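Local coordinates for HmuY protein (Prevotella intermedia, PDB 6R2H), which probably binds heme as a hemophore of the HmuY family, and is described here in its heme-free form, at residues 77-82 with 128-133; 19-24 with 71-76; 84-89 with 98-103; 154-159 with 168-173. All blocks are in the same frame, centred on the assembly; numbering follows the deposited sequence.

Contact 1: residues 77-82 with 128-133; sequences DARTNN and VKTMLN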
loop_
_atom_site.group_PDB
_atom_site.type_symbol
_atom_site.label_atom_id
_atom_site.label_comp_id
_atom_site.label_asym_id
_atom_site.label_seq_id
_atom_site.Cartn_x
_atom_site.Cartn_y
_atom_site.Cartn_z
ATOM N N ASP A 77 -3.084 -2.226 -1.414
ATOM C CA ASP A 77 -2.212 -1.459 -2.291
ATOM C C ASP A 77 -1.215 -0.646 -1.465
ATOM O O ASP A 77 -1.550 -0.151 -0.393
ATOM C CB ASP A 77 -3.004 -0.497 -3.179
ATOM C CG ASP A 77 -4.228 -1.117 -3.823
ATOM O OD1 ASP A 77 -4.056 -2.068 -4.594
ATOM O OD2 ASP A 77 -5.338 -0.649 -3.533
ATOM N N ALA A 78 -0.008 -0.470 -2.016
ATOM C CA ALA A 78 1.094 0.199 -1.341
ATOM C C ALA A 78 1.692 1.294 -2.223
ATOM O O ALA A 78 1.859 1.127 -3.432
ATOM C CB ALA A 78 2.152 -0.807 -0.967
ATOM N N ARG A 79 2.045 2.410 -1.579
ATOM C CA ARG A 79 2.693 3.537 -2.228
ATOM C C ARG A 79 3.808 4.024 -1.312
ATOM O O ARG A 79 3.709 3.893 -0.094
ATOM C CB ARG A 79 1.671 4.660 -2.417
ATOM C CG ARG A 79 2.159 5.839 -3.239
ATOM C CD ARG A 79 1.122 6.929 -3.118
ATOM N NE ARG A 79 1.346 8.100 -3.955
ATOM C CZ ARG A 79 0.601 9.202 -3.880
ATOM N NH1 ARG A 79 -0.402 9.266 -3.014
ATOM N NH2 ARG A 79 0.864 10.240 -4.660
ATOM N N THR A 80 4.866 4.581 -1.908
ATOM C CA THR A 80 5.968 5.137 -1.139
ATOM C C THR A 80 6.088 6.623 -1.457
ATOM O O THR A 80 5.663 7.087 -2.518
ATOM C CB THR A 80 7.291 4.396 -1.395
ATOM O OG1 THR A 80 7.739 4.778 -2.698
ATOM C CG2 THR A 80 7.174 2.886 -1.327
ATOM N N ASN A 81 6.658 7.357 -0.497
ATOM C CA ASN A 81 6.992 8.756 -0.661
ATOM C C ASN A 81 8.402 8.845 -1.240
ATOM O O ASN A 81 9.373 8.970 -0.494
ATOM C CB ASN A 81 6.886 9.480 0.680
ATOM C CG ASN A 81 6.958 10.979 0.519
ATOM O OD1 ASN A 81 7.182 11.472 -0.580
ATOM N ND2 ASN A 81 6.772 11.710 1.601
ATOM N N ASN A 82 8.495 8.734 -2.571
ATOM C CA ASN A 82 9.746 8.842 -3.302
ATOM C C ASN A 82 10.727 7.738 -2.861
ATOM O O ASN A 82 11.890 8.006 -2.536
ATOM C CB ASN A 82 10.236 10.290 -3.241
ATOM C CG ASN A 82 10.934 10.776 -4.496
ATOM O OD1 ASN A 82 10.925 10.117 -5.539
ATOM N ND2 ASN A 82 11.546 11.946 -4.405
ATOM N N VAL A 128 -9.596 5.334 -9.385
ATOM C CA VAL A 128 -8.791 6.552 -9.408
ATOM C C VAL A 128 -7.388 6.202 -9.898
ATOM O O VAL A 128 -6.799 5.211 -9.458
ATOM C CB VAL A 128 -8.767 7.248 -8.030
ATOM C CG1 VAL A 128 -7.825 8.438 -7.968
ATOM C CG2 VAL A 128 -10.156 7.666 -7.598
ATOM N N LYS A 129 -6.887 7.016 -10.835
ATOM C CA LYS A 129 -5.526 6.867 -11.336
ATOM C C LYS A 129 -4.558 7.522 -10.353
ATOM O O LYS A 129 -4.627 8.728 -10.120
ATOM C CB LYS A 129 -5.356 7.426 -12.756
ATOM C CG LYS A 129 -4.054 7.008 -13.421
ATOM C CD LYS A 129 -3.864 7.528 -14.815
ATOM C CE LYS A 129 -2.409 7.467 -15.227
ATOM N NZ LYS A 129 -2.075 8.499 -16.239
ATOM N N THR A 130 -3.671 6.705 -9.771
ATOM C CA THR A 130 -2.715 7.169 -8.779
ATOM C C THR A 130 -1.336 6.556 -9.050
ATOM O O THR A 130 -1.025 6.231 -10.194
ATOM C CB THR A 130 -3.243 6.897 -7.367
ATOM O OG1 THR A 130 -2.316 7.528 -6.474
ATOM C CG2 THR A 130 -3.401 5.416 -7.085
ATOM N N MET A 131 -0.515 6.424 -7.997
ATOM C CA MET A 131 0.799 5.803 -8.079
ATOM C C MET A 131 0.860 4.675 -7.056
ATOM O O MET A 131 0.479 4.873 -5.908
ATOM C CB MET A 131 1.894 6.817 -7.737
ATOM C CG MET A 131 2.061 7.924 -8.763
ATOM S SD MET A 131 2.839 7.341 -10.280
ATOM C CE MET A 131 4.579 7.475 -9.883
ATOM N N LEU A 132 1.326 3.491 -7.470
ATOM C CA LEU A 132 1.526 2.403 -6.521
ATOM C C LEU A 132 2.927 1.850 -6.708
ATOM O O LEU A 132 3.505 2.005 -7.780
ATOM C CB LEU A 132 0.516 1.279 -6.775
ATOM C CG LEU A 132 -0.944 1.536 -6.419
ATOM C CD1 LEU A 132 -1.717 0.227 -6.484
ATOM C CD2 LEU A 132 -1.105 2.167 -5.041
ATOM N N ASN A 133 3.438 1.181 -5.668
ATOM C CA ASN A 133 4.701 0.469 -5.760
ATOM C C ASN A 133 4.418 -1.021 -5.909
ATOM O O ASN A 133 3.908 -1.654 -4.979
ATOM C CB ASN A 133 5.591 0.670 -4.534
ATOM C CG ASN A 133 6.970 0.087 -4.750
ATOM O OD1 ASN A 133 7.165 -1.127 -4.668
ATOM N ND2 ASN A 133 7.929 0.954 -5.035
#
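The guanidinium of Arg79 carries Thr130 OG1 over the centre of one face, 4.2 Å above its plane. Met131 O approaches the same group obliquely. That carbonyl oxygen lies closer to the aliphatic part of the arginine, 3.3 Å from Arg79 CG. The arginine chain is extended from CG to NE, with CG anti to the backbone N (chi1 -173°), and it passes over the backbone of Met131. Met131 CB adds a contact 4.0 Å from Arg79 NE, while the rest of the methionine side chain bends away. The charged end of Arg79 also has a long, weak ion pair with Asp62.

The backbones are joined by one hydrogen bond. Asn133 N donates to Ala78 O at 2.7 Å, nearly straight at 172°, with the donor somewhat tilted from the carbonyl plane. The same oxygen lies 3.5 Å from Leu132 CD2. Leu132 turns its methyl end to Asp77, and CD1 comes 3.6 Å from Asp77 CB. The carboxylate of Asp77 is engaged by His74 through OD2. Thr80 CG2 meets Asn133 CB at 4.2 Å. The side-chain amide of Asn133 is satisfied outside the segments: ND2 by Val105 O and Asp107 OD1, OD1 by Met136 N.

Strands 77-80 and 124-132 belong to different sheets, and their short segments run 75° apart. The two strands cross steeply and are not paired side by side. The chemistry is mixed: one short backbone bond at the crossing, with apolar methyl and methylene contacts around it. The polar ends of Asp77 and Asn133 find their partners outside the two segments, so the joint between the sheets rests mainly on backbone and carbon atoms.

Contact 2: residues 19-24 with 71-76; sequences IYIDLE and IAFHIT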
loop_
_atom_site.group_PDB
_atom_site.type_symbol
_atom_site.label_atom_id
_atom_site.label_comp_id
_atom_site.label_asym_id
_atom_site.label_seq_id
_atom_site.Cartn_x
_atom_site.Cartn_y
_atom_site.Cartn_z
ATOM N N ILE A 19 -3.953 5.029 4.646
ATOM C CA ILE A 19 -3.165 5.402 5.810
ATOM C C ILE A 19 -1.767 5.806 5.340
ATOM O O ILE A 19 -1.231 5.217 4.404
ATOM C CB ILE A 19 -3.135 4.282 6.864
ATOM C CG1 ILE A 19 -2.413 3.024 6.371
ATOM C CG2 ILE A 19 -4.535 3.975 7.369
ATOM C CD1 ILE A 19 -2.105 2.025 7.460
ATOM N N TYR A 20 -1.195 6.821 5.995
ATOM C CA TYR A 20 0.124 7.348 5.682
ATOM C C TYR A 20 1.024 7.173 6.902
ATOM O O TYR A 20 0.727 7.716 7.968
ATOM C CB TYR A 20 0.029 8.815 5.248
ATOM C CG TYR A 20 -0.700 9.039 3.946
ATOM C CD1 TYR A 20 -2.082 9.177 3.919
ATOM C CD2 TYR A 20 -0.017 9.115 2.739
ATOM C CE1 TYR A 20 -2.762 9.387 2.726
ATOM C CE2 TYR A 20 -0.682 9.330 1.538
ATOM C CZ TYR A 20 -2.062 9.466 1.533
ATOM O OH TYR A 20 -2.740 9.667 0.365
ATOM N N ILE A 21 2.116 6.410 6.740
ATOM C CA ILE A 21 2.947 6.061 7.887
ATOM C C ILE A 21 4.287 6.779 7.835
ATOM O O ILE A 21 5.013 6.669 6.855
ATOM C CB ILE A 21 3.132 4.543 8.009
ATOM C CG1 ILE A 21 1.771 3.846 7.979
ATOM C CG2 ILE A 21 3.916 4.211 9.273
ATOM C CD1 ILE A 21 1.821 2.375 7.693
ATOM N N ASP A 22 4.598 7.491 8.920
ATOM C CA ASP A 22 5.929 8.027 9.154
ATOM C C ASP A 22 6.746 6.954 9.862
ATOM O O ASP A 22 6.509 6.667 11.032
ATOM C CB ASP A 22 5.871 9.287 10.018
ATOM C CG ASP A 22 7.227 9.908 10.281
ATOM O OD1 ASP A 22 8.255 9.257 10.002
ATOM O OD2 ASP A 22 7.240 11.074 10.732
ATOM N N LEU A 23 7.715 6.364 9.159
ATOM C CA LEU A 23 8.392 5.195 9.704
ATOM C C LEU A 23 9.292 5.600 10.872
ATOM O O LEU A 23 9.500 4.816 11.796
ATOM C CB LEU A 23 9.144 4.454 8.594
ATOM C CG LEU A 23 8.274 3.537 7.723
ATOM C CD1 LEU A 23 9.097 2.871 6.643
ATOM C CD2 LEU A 23 7.525 2.477 8.536
ATOM N N GLU A 24 9.776 6.851 10.835
ATOM C CA GLU A 24 10.696 7.375 11.833
ATOM C C GLU A 24 10.013 7.469 13.198
ATOM O O GLU A 24 10.608 7.109 14.202
ATOM C CB GLU A 24 11.258 8.717 11.361
ATOM C CG GLU A 24 12.379 9.265 12.226
ATOM C CD GLU A 24 12.981 10.552 11.679
ATOM O OE1 GLU A 24 12.294 11.244 10.893
ATOM O OE2 GLU A 24 14.140 10.857 12.025
ATOM N N ILE A 71 5.627 5.524 3.699
ATOM C CA ILE A 71 4.842 4.541 2.966
ATOM C C ILE A 71 3.364 4.715 3.317
ATOM O O ILE A 71 3.022 5.267 4.370
ATOM C CB ILE A 71 5.320 3.089 3.203
ATOM C CG1 ILE A 71 5.089 2.627 4.647
ATOM C CG2 ILE A 71 6.757 2.915 2.761
ATOM C CD1 ILE A 71 5.458 1.185 4.937
ATOM N N ALA A 72 2.505 4.202 2.424
ATOM C CA ALA A 72 1.066 4.375 2.529
ATOM C C ALA A 72 0.350 3.128 2.020
ATOM O O ALA A 72 0.849 2.437 1.132
ATOM C CB ALA A 72 0.629 5.634 1.811
ATOM N N PHE A 73 -0.822 2.866 2.607
ATOM C CA PHE A 73 -1.616 1.692 2.290
ATOM C C PHE A 73 -3.063 2.085 2.012
ATOM O O PHE A 73 -3.638 2.928 2.700
ATOM C CB PHE A 73 -1.495 0.622 3.380
ATOM C CG PHE A 73 -0.104 0.057 3.528
ATOM C CD1 PHE A 73 0.309 -1.011 2.742
ATOM C CD2 PHE A 73 0.801 0.610 4.426
ATOM C CE1 PHE A 73 1.590 -1.537 2.869
ATOM C CE2 PHE A 73 2.080 0.083 4.553
ATOM C CZ PHE A 73 2.477 -0.979 3.766
ATOM N N HIS A 74 -3.602 1.470 0.958
ATOM C CA HIS A 74 -5.009 1.510 0.601
ATOM C C HIS A 74 -5.488 0.071 0.420
ATOM O O HIS A 74 -5.178 -0.563 -0.588
ATOM C CB HIS A 74 -5.214 2.334 -0.687
ATOM C CG HIS A 74 -6.536 2.084 -1.341
ATOM N ND1 HIS A 74 -6.699 1.179 -2.377
ATOM C CD2 HIS A 74 -7.761 2.605 -1.110
ATOM C CE1 HIS A 74 -7.963 1.168 -2.761
ATOM N NE2 HIS A 74 -8.633 2.034 -2.000
ATOM N N ILE A 75 -6.250 -0.430 1.398
ATOM C CA ILE A 75 -6.594 -1.843 1.457
ATOM C C ILE A 75 -5.279 -2.628 1.473
ATOM O O ILE A 75 -4.622 -2.665 2.515
ATOM C CB ILE A 75 -7.593 -2.249 0.350
ATOM C CG1 ILE A 75 -8.807 -1.311 0.301
ATOM C CG2 ILE A 75 -8.016 -3.708 0.494
ATOM C CD1 ILE A 75 -9.583 -1.227 1.589
ATOM N N THR A 76 -4.855 -3.181 0.330
ATOM C CA THR A 76 -3.593 -3.913 0.278
ATOM C C THR A 76 -2.624 -3.258 -0.701
ATOM O O THR A 76 -1.472 -3.679 -0.790
ATOM C CB THR A 76 -3.758 -5.424 0.036
ATOM O OG1 THR A 76 -4.399 -5.650 -1.219
ATOM C CG2 THR A 76 -4.552 -6.124 1.114
#
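Ile19, Ile21 and Phe73 share one face of an antiparallel pair of strands, and Ile71 lies on it too. Ile21 CG1, anti to the carbonyl carbon (chi1 -52°), carries CD1 to the edge of the Phe73 ring, near its plane, 3.9 Å from CD2 and equally far from CE2. Ile19 sits on the strand directly across from Phe73, where its CG1 meets Phe73 CB at 3.9 Å. Its CD1 approaches the ring obliquely. Ile21 CB packs on Ile71 CG1, and Leu23 CD2 reaches Ile71 CD1, both at 4.3 Å.

Tyr20 and Ala72 point to the other face. Ala72 CB touches the tyrosine ring obliquely, 3.7 Å from Tyr20 CD2.

The register is set by backbone bonds. Ile19 and Phe73 form a hydrogen-bonded pair with two good bonds. Ile21 N gives a straight 2.8 Å bond to Ile71 O, whereas the return bond from Ile71 N to Ile21 O is weak. Tyr20 and Ala72 lie between them as the non-hydrogen-bonded pair. Further along the chain, Asp22 OD1 accepts from Glu24 N in an Asx turn.

The pair forms the middle of a four-stranded antiparallel sheet, flanked by strand 28-32 beyond 17-21 and by strand 77-80 beyond 71-74. Phe8 and Thr10 of strand 6-11 cover Ile19, and Phe185 and Phe189 of strand 181-190 cover Leu23. On the opposite face, Trp69 meets the Tyr20 ring edge-to-face.

Contact 3: residues 84-89 with 98-103; sequences EVLMTG and ALPAGN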
loop_
_atom_site.group_PDB
_atom_site.type_symbol
_atom_site.label_atom_id
_atom_site.label_comp_id
_atom_site.label_asym_id
_atom_site.label_seq_id
_atom_site.Cartn_x
_atom_site.Cartn_y
_atom_site.Cartn_z
ATOM N N GLU A 84 12.179 3.400 -3.326
ATOM C CA GLU A 84 12.414 2.252 -4.178
ATOM C C GLU A 84 12.427 1.013 -3.298
ATOM O O GLU A 84 12.967 1.063 -2.196
ATOM C CB GLU A 84 13.768 2.397 -4.866
ATOM C CG GLU A 84 13.825 3.517 -5.882
ATOM C CD GLU A 84 15.188 3.686 -6.524
ATOM O OE1 GLU A 84 16.180 3.900 -5.779
ATOM O OE2 GLU A 84 15.251 3.588 -7.770
ATOM N N VAL A 85 11.839 -0.083 -3.798
ATOM C CA VAL A 85 11.572 -1.258 -2.978
ATOM C C VAL A 85 12.206 -2.488 -3.631
ATOM O O VAL A 85 12.199 -2.623 -4.858
ATOM C CB VAL A 85 10.059 -1.472 -2.753
ATOM C CG1 VAL A 85 9.755 -2.730 -1.950
ATOM C CG2 VAL A 85 9.410 -0.258 -2.111
ATOM N N LEU A 86 12.755 -3.369 -2.783
ATOM C CA LEU A 86 13.224 -4.676 -3.197
ATOM C C LEU A 86 12.728 -5.690 -2.178
ATOM O O LEU A 86 13.035 -5.565 -0.997
ATOM C CB LEU A 86 14.757 -4.681 -3.241
ATOM C CG LEU A 86 15.368 -6.077 -3.399
ATOM C CD1 LEU A 86 15.214 -6.593 -4.830
ATOM C CD2 LEU A 86 16.832 -6.083 -2.974
ATOM N N MET A 87 11.973 -6.687 -2.649
ATOM C CA MET A 87 11.602 -7.823 -1.827
ATOM C C MET A 87 12.810 -8.757 -1.742
ATOM O O MET A 87 13.161 -9.397 -2.724
ATOM C CB MET A 87 10.406 -8.553 -2.443
ATOM C CG MET A 87 9.870 -9.668 -1.571
ATOM S SD MET A 87 8.451 -10.563 -2.270
ATOM C CE MET A 87 9.126 -11.156 -3.823
ATOM N N THR A 88 13.482 -8.797 -0.584
ATOM C CA THR A 88 14.700 -9.590 -0.450
ATOM C C THR A 88 14.324 -11.058 -0.258
ATOM O O THR A 88 13.134 -11.383 -0.171
ATOM C CB THR A 88 15.569 -9.141 0.734
ATOM O OG1 THR A 88 14.996 -9.709 1.911
ATOM C CG2 THR A 88 15.685 -7.636 0.871
ATOM N N GLY A 89 15.350 -11.918 -0.157
ATOM C CA GLY A 89 15.163 -13.333 0.134
ATOM C C GLY A 89 15.229 -13.644 1.633
ATOM O O GLY A 89 14.989 -14.779 2.045
ATOM N N ALA A 98 21.280 -3.881 7.171
ATOM C CA ALA A 98 21.530 -2.934 6.101
ATOM C C ALA A 98 20.824 -3.433 4.843
ATOM O O ALA A 98 20.513 -4.621 4.734
ATOM C CB ALA A 98 23.017 -2.791 5.889
ATOM N N LEU A 99 20.584 -2.512 3.902
ATOM C CA LEU A 99 19.979 -2.819 2.619
ATOM C C LEU A 99 20.995 -3.538 1.736
ATOM O O LEU A 99 22.140 -3.103 1.626
ATOM C CB LEU A 99 19.553 -1.500 1.975
ATOM C CG LEU A 99 18.149 -1.016 2.318
ATOM C CD1 LEU A 99 18.016 -0.746 3.801
ATOM C CD2 LEU A 99 17.832 0.232 1.526
ATOM N N PRO A 100 20.618 -4.683 1.117
ATOM C CA PRO A 100 21.483 -5.347 0.142
ATOM C C PRO A 100 21.386 -4.707 -1.239
ATOM O O PRO A 100 20.470 -3.928 -1.502
ATOM C CB PRO A 100 20.885 -6.755 0.099
ATOM C CG PRO A 100 19.416 -6.535 0.357
ATOM C CD PRO A 100 19.367 -5.414 1.373
ATOM N N ALA A 101 22.343 -5.039 -2.112
ATOM C CA ALA A 101 22.273 -4.625 -3.505
ATOM C C ALA A 101 21.226 -5.475 -4.224
ATOM O O ALA A 101 20.927 -6.593 -3.797
ATOM C CB ALA A 101 23.628 -4.719 -4.159
ATOM N N GLY A 102 20.664 -4.916 -5.302
ATOM C CA GLY A 102 19.651 -5.606 -6.088
ATOM C C GLY A 102 18.816 -4.638 -6.921
ATOM O O GLY A 102 19.186 -3.478 -7.080
ATOM N N ASN A 103 17.694 -5.133 -7.452
ATOM C CA ASN A 103 16.879 -4.332 -8.349
ATOM C C ASN A 103 15.714 -3.710 -7.587
ATOM O O ASN A 103 14.697 -4.359 -7.332
ATOM C CB ASN A 103 16.512 -5.107 -9.617
ATOM C CG ASN A 103 17.761 -5.516 -10.371
ATOM O OD1 ASN A 103 17.811 -6.588 -10.970
ATOM N ND2 ASN A 103 18.792 -4.682 -10.320
#
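Leu86 is the hub of the tighter part of this contact, and its two methyls reach different parts of the loop. CD1 lies 3.4 Å from Asn103 O. CD2 spreads over Pro100, Ala101 and Gly102: it is 4.2 Å from Pro100 CG, and equally far from Gly102 CA. CG of Leu86 stands anti to the backbone N (chi1 169°), and the bond from CA to CB points toward the loop. Gly102 has phi 159° and psi -166°. With these backbone angles and with Leu86 CD2 so close, the position suits a residue without a side chain.

Thr88 adds a second touch. Its CG2 meets Pro100 CG at 3.9 Å, the two side chains crossing at about a right angle. The hydroxyl of Thr88 is held by Val155 O and Glu90 N.

The outer side is looser. Ala101, Gly102 and Asn103 are exposed, and the side chains of Ala101 and Asn103 start away from the strand. Val85 O and Asn103 O come only to 3.9 Å of each other. Strand 83-87 instead makes its backbone bonds with strands 155-160 and 105-115, while the loop before strand 105-115 folds back over Leu86.

The contact is therefore mostly apolar. Leu86 methyls meet the Pro100 ring and backbone atoms of the loop, and Thr88 CG2 meets the Pro100 ring. The two segments share no hydrogen bond. The hydroxyl of Thr88 and the carbonyl of Pro100, which is tied to Tyr104 OH, are bonded to residues outside them.

Contact 4: residues 154-159 with 168-173; sequences NVFAVK and IKFKDN
Phe156 and Phe170 both have CG anti to the carbonyl carbon (chi1 -70° and -69°), and their rings come together on one side of the hairpin. The edge of Phe170 points to the face of Phe156 in an offset edge-to-face pair, with ring centroids 5.5 Å apart and planes at 82°. The closest atoms are Phe156 CD1 and Phe170 CE2, at 3.7 Å. Ile168 CG2 lies 3.6 Å above one face of the Phe170 ring, offset toward its rim. Ile168 CD1 reaches the other way, to Val158 CG2 at 3.7 Å.

Phe156 and Ile168 form the hydrogen-bonded pair: Phe156 N donates to Ile168 O at 2.7 Å, and Ile168 N to Phe156 O at 2.9 Å. Further along, a water takes the place of a direct bond. It donates to Asn154 O and accepts from Phe170 N at 2.8 Å. Lys169 NZ is bonded to Gly153 O and Thr91 O.

Phe170 also meets the rings of Trp139 and Phe185. The arrangement is that of an antiparallel beta hairpin, strands 155-160 and 165-174, within the nine-stranded sheet of this HmuY-family protein. The face of the hairpin that bears Phe156 and Ile168 is lined by aromatic and aliphatic side chains.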
loop_
_atom_site.group_PDB
_atom_site.type_symbol
_atom_site.label_atom_id
_atom_site.label_comp_id
_atom_site.label_asym_id
_atom_site.label_seq_id
_atom_site.Cartn_x
_atom_site.Cartn_y
_atom_site.Cartn_z
ATOM N N ASN A 154 8.823 -12.272 3.544
ATOM C CA ASN A 154 10.097 -11.724 3.112
ATOM C C ASN A 154 10.285 -10.333 3.686
ATOM O O ASN A 154 9.326 -9.572 3.783
ATOM C CB ASN A 154 10.161 -11.575 1.595
ATOM C CG ASN A 154 9.848 -12.863 0.866
ATOM O OD1 ASN A 154 8.869 -13.556 1.154
ATOM N ND2 ASN A 154 10.714 -13.218 -0.067
ATOM N N VAL A 155 11.534 -10.010 4.034
ATOM C CA VAL A 155 11.870 -8.653 4.425
ATOM C C VAL A 155 11.929 -7.807 3.158
ATOM O O VAL A 155 12.579 -8.194 2.194
ATOM C CB VAL A 155 13.186 -8.581 5.231
ATOM C CG1 VAL A 155 13.562 -7.142 5.546
ATOM C CG2 VAL A 155 13.118 -9.398 6.516
ATOM N N PHE A 156 11.222 -6.674 3.169
ATOM C CA PHE A 156 11.282 -5.706 2.090
ATOM C C PHE A 156 12.300 -4.629 2.456
ATOM O O PHE A 156 12.269 -4.100 3.564
ATOM C CB PHE A 156 9.902 -5.077 1.854
ATOM C CG PHE A 156 8.891 -6.017 1.259
ATOM C CD1 PHE A 156 8.224 -6.938 2.049
ATOM C CD2 PHE A 156 8.624 -5.988 -0.103
ATOM C CE1 PHE A 156 7.304 -7.811 1.488
ATOM C CE2 PHE A 156 7.712 -6.865 -0.665
ATOM C CZ PHE A 156 7.050 -7.770 0.133
ATOM N N ALA A 157 13.178 -4.293 1.505
ATOM C CA ALA A 157 14.131 -3.203 1.645
ATOM C C ALA A 157 13.604 -1.979 0.905
ATOM O O ALA A 157 13.131 -2.110 -0.219
ATOM C CB ALA A 157 15.465 -3.634 1.088
ATOM N N VAL A 158 13.679 -0.802 1.553
ATOM C CA VAL A 158 13.181 0.463 1.014
ATOM C C VAL A 158 14.250 1.554 1.165
ATOM O O VAL A 158 14.684 1.828 2.287
ATOM C CB VAL A 158 11.862 0.908 1.685
ATOM C CG1 VAL A 158 11.076 1.859 0.800
ATOM C CG2 VAL A 158 10.987 -0.269 2.067
ATOM N N LYS A 159 14.642 2.158 0.027
ATOM C CA LYS A 159 15.551 3.293 -0.071
ATOM C C LYS A 159 14.726 4.535 -0.406
ATOM O O LYS A 159 13.956 4.511 -1.368
ATOM C CB LYS A 159 16.393 3.197 -1.352
ATOM C CG LYS A 159 17.650 2.339 -1.382
ATOM C CD LYS A 159 17.973 1.949 -2.828
ATOM C CE LYS A 159 19.409 1.554 -3.120
ATOM N NZ LYS A 159 20.224 2.731 -3.521
ATOM N N ILE A 168 11.448 -4.043 6.335
ATOM C CA ILE A 168 10.082 -4.251 6.796
ATOM C C ILE A 168 9.716 -5.722 6.608
ATOM O O ILE A 168 9.922 -6.281 5.531
ATOM C CB ILE A 168 9.100 -3.319 6.034
ATOM C CG1 ILE A 168 9.487 -1.841 6.136
ATOM C CG2 ILE A 168 7.644 -3.556 6.416
ATOM C CD1 ILE A 168 8.858 -0.975 5.068
ATOM N N LYS A 169 9.130 -6.333 7.643
ATOM C CA LYS A 169 8.565 -7.664 7.513
ATOM C C LYS A 169 7.101 -7.611 7.942
ATOM O O LYS A 169 6.807 -7.222 9.070
ATOM C CB LYS A 169 9.389 -8.653 8.344
ATOM C CG LYS A 169 8.829 -10.065 8.479
ATOM C CD LYS A 169 9.650 -10.903 9.430
ATOM C CE LYS A 169 9.111 -12.305 9.623
ATOM N NZ LYS A 169 9.115 -13.039 8.338
ATOM N N PHE A 170 6.199 -7.995 7.029
ATOM C CA PHE A 170 4.762 -7.928 7.257
ATOM C C PHE A 170 4.299 -9.087 8.138
ATOM O O PHE A 170 4.795 -10.203 8.024
ATOM C CB PHE A 170 4.026 -7.800 5.922
ATOM C CG PHE A 170 4.254 -6.468 5.255
ATOM C CD1 PHE A 170 3.437 -5.378 5.538
ATOM C CD2 PHE A 170 5.320 -6.282 4.379
ATOM C CE1 PHE A 170 3.656 -4.144 4.938
ATOM C CE2 PHE A 170 5.548 -5.046 3.779
ATOM C CZ PHE A 170 4.717 -3.978 4.068
ATOM N N LYS A 171 3.343 -8.799 9.026
ATOM C CA LYS A 171 2.783 -9.790 9.937
ATOM C C LYS A 171 1.366 -10.208 9.524
ATOM O O LYS A 171 1.136 -11.388 9.324
ATOM C CB LYS A 171 2.832 -9.325 11.398
ATOM C CG LYS A 171 4.182 -8.842 11.918
ATOM C CD LYS A 171 5.106 -9.946 12.426
ATOM C CE LYS A 171 5.861 -10.668 11.323
ATOM N NZ LYS A 171 6.169 -12.083 11.657
ATOM N N ASP A 172 0.417 -9.269 9.398
ATOM C CA ASP A 172 -0.992 -9.634 9.239
ATOM C C ASP A 172 -1.687 -8.702 8.246
ATOM O O ASP A 172 -1.325 -7.523 8.167
ATOM C CB ASP A 172 -1.781 -9.533 10.552
ATOM C CG ASP A 172 -1.165 -10.224 11.753
ATOM O OD1 ASP A 172 -1.325 -11.455 11.857
ATOM O OD2 ASP A 172 -0.565 -9.507 12.588
ATOM N N ASN A 173 -2.706 -9.227 7.530
ATOM C CA ASN A 173 -3.537 -8.416 6.647
ATOM C C ASN A 173 -4.998 -8.453 7.095
ATOM O O ASN A 173 -5.869 -7.865 6.446
ATOM C CB ASN A 173 -3.384 -8.791 5.170
ATOM C CG ASN A 173 -3.897 -10.184 4.845
ATOM O OD1 ASN A 173 -3.744 -11.110 5.642
ATOM N ND2 ASN A 173 -4.530 -10.348 3.688
HETATM O O HOH W 1 6.834 -9.051 4.471
#

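How the contacts relate
Contacts 2 and 4 are buried, contact 1 is partly so, and contact 3 is partly buried and the outermost, its centre about 18 Å from that of the chain. Contacts 1 and 2 both hold the four-stranded sheet: Arg79 O is probably bonded to Ala72 N. Contacts 3 and 4 lie in the nine-stranded sheet, which contact 1 joins to the four-stranded one. Contacts 2 and 4 meet between the two sheets, with Phe73 CZ packed 3.6 Å from Phe170 CE1. The paired strands of contacts 2 and 4 combine backbone bonds with apolar packing. Contact 1, across sheets, has one such bond, and contact 3 relies on carbon contacts with a loop.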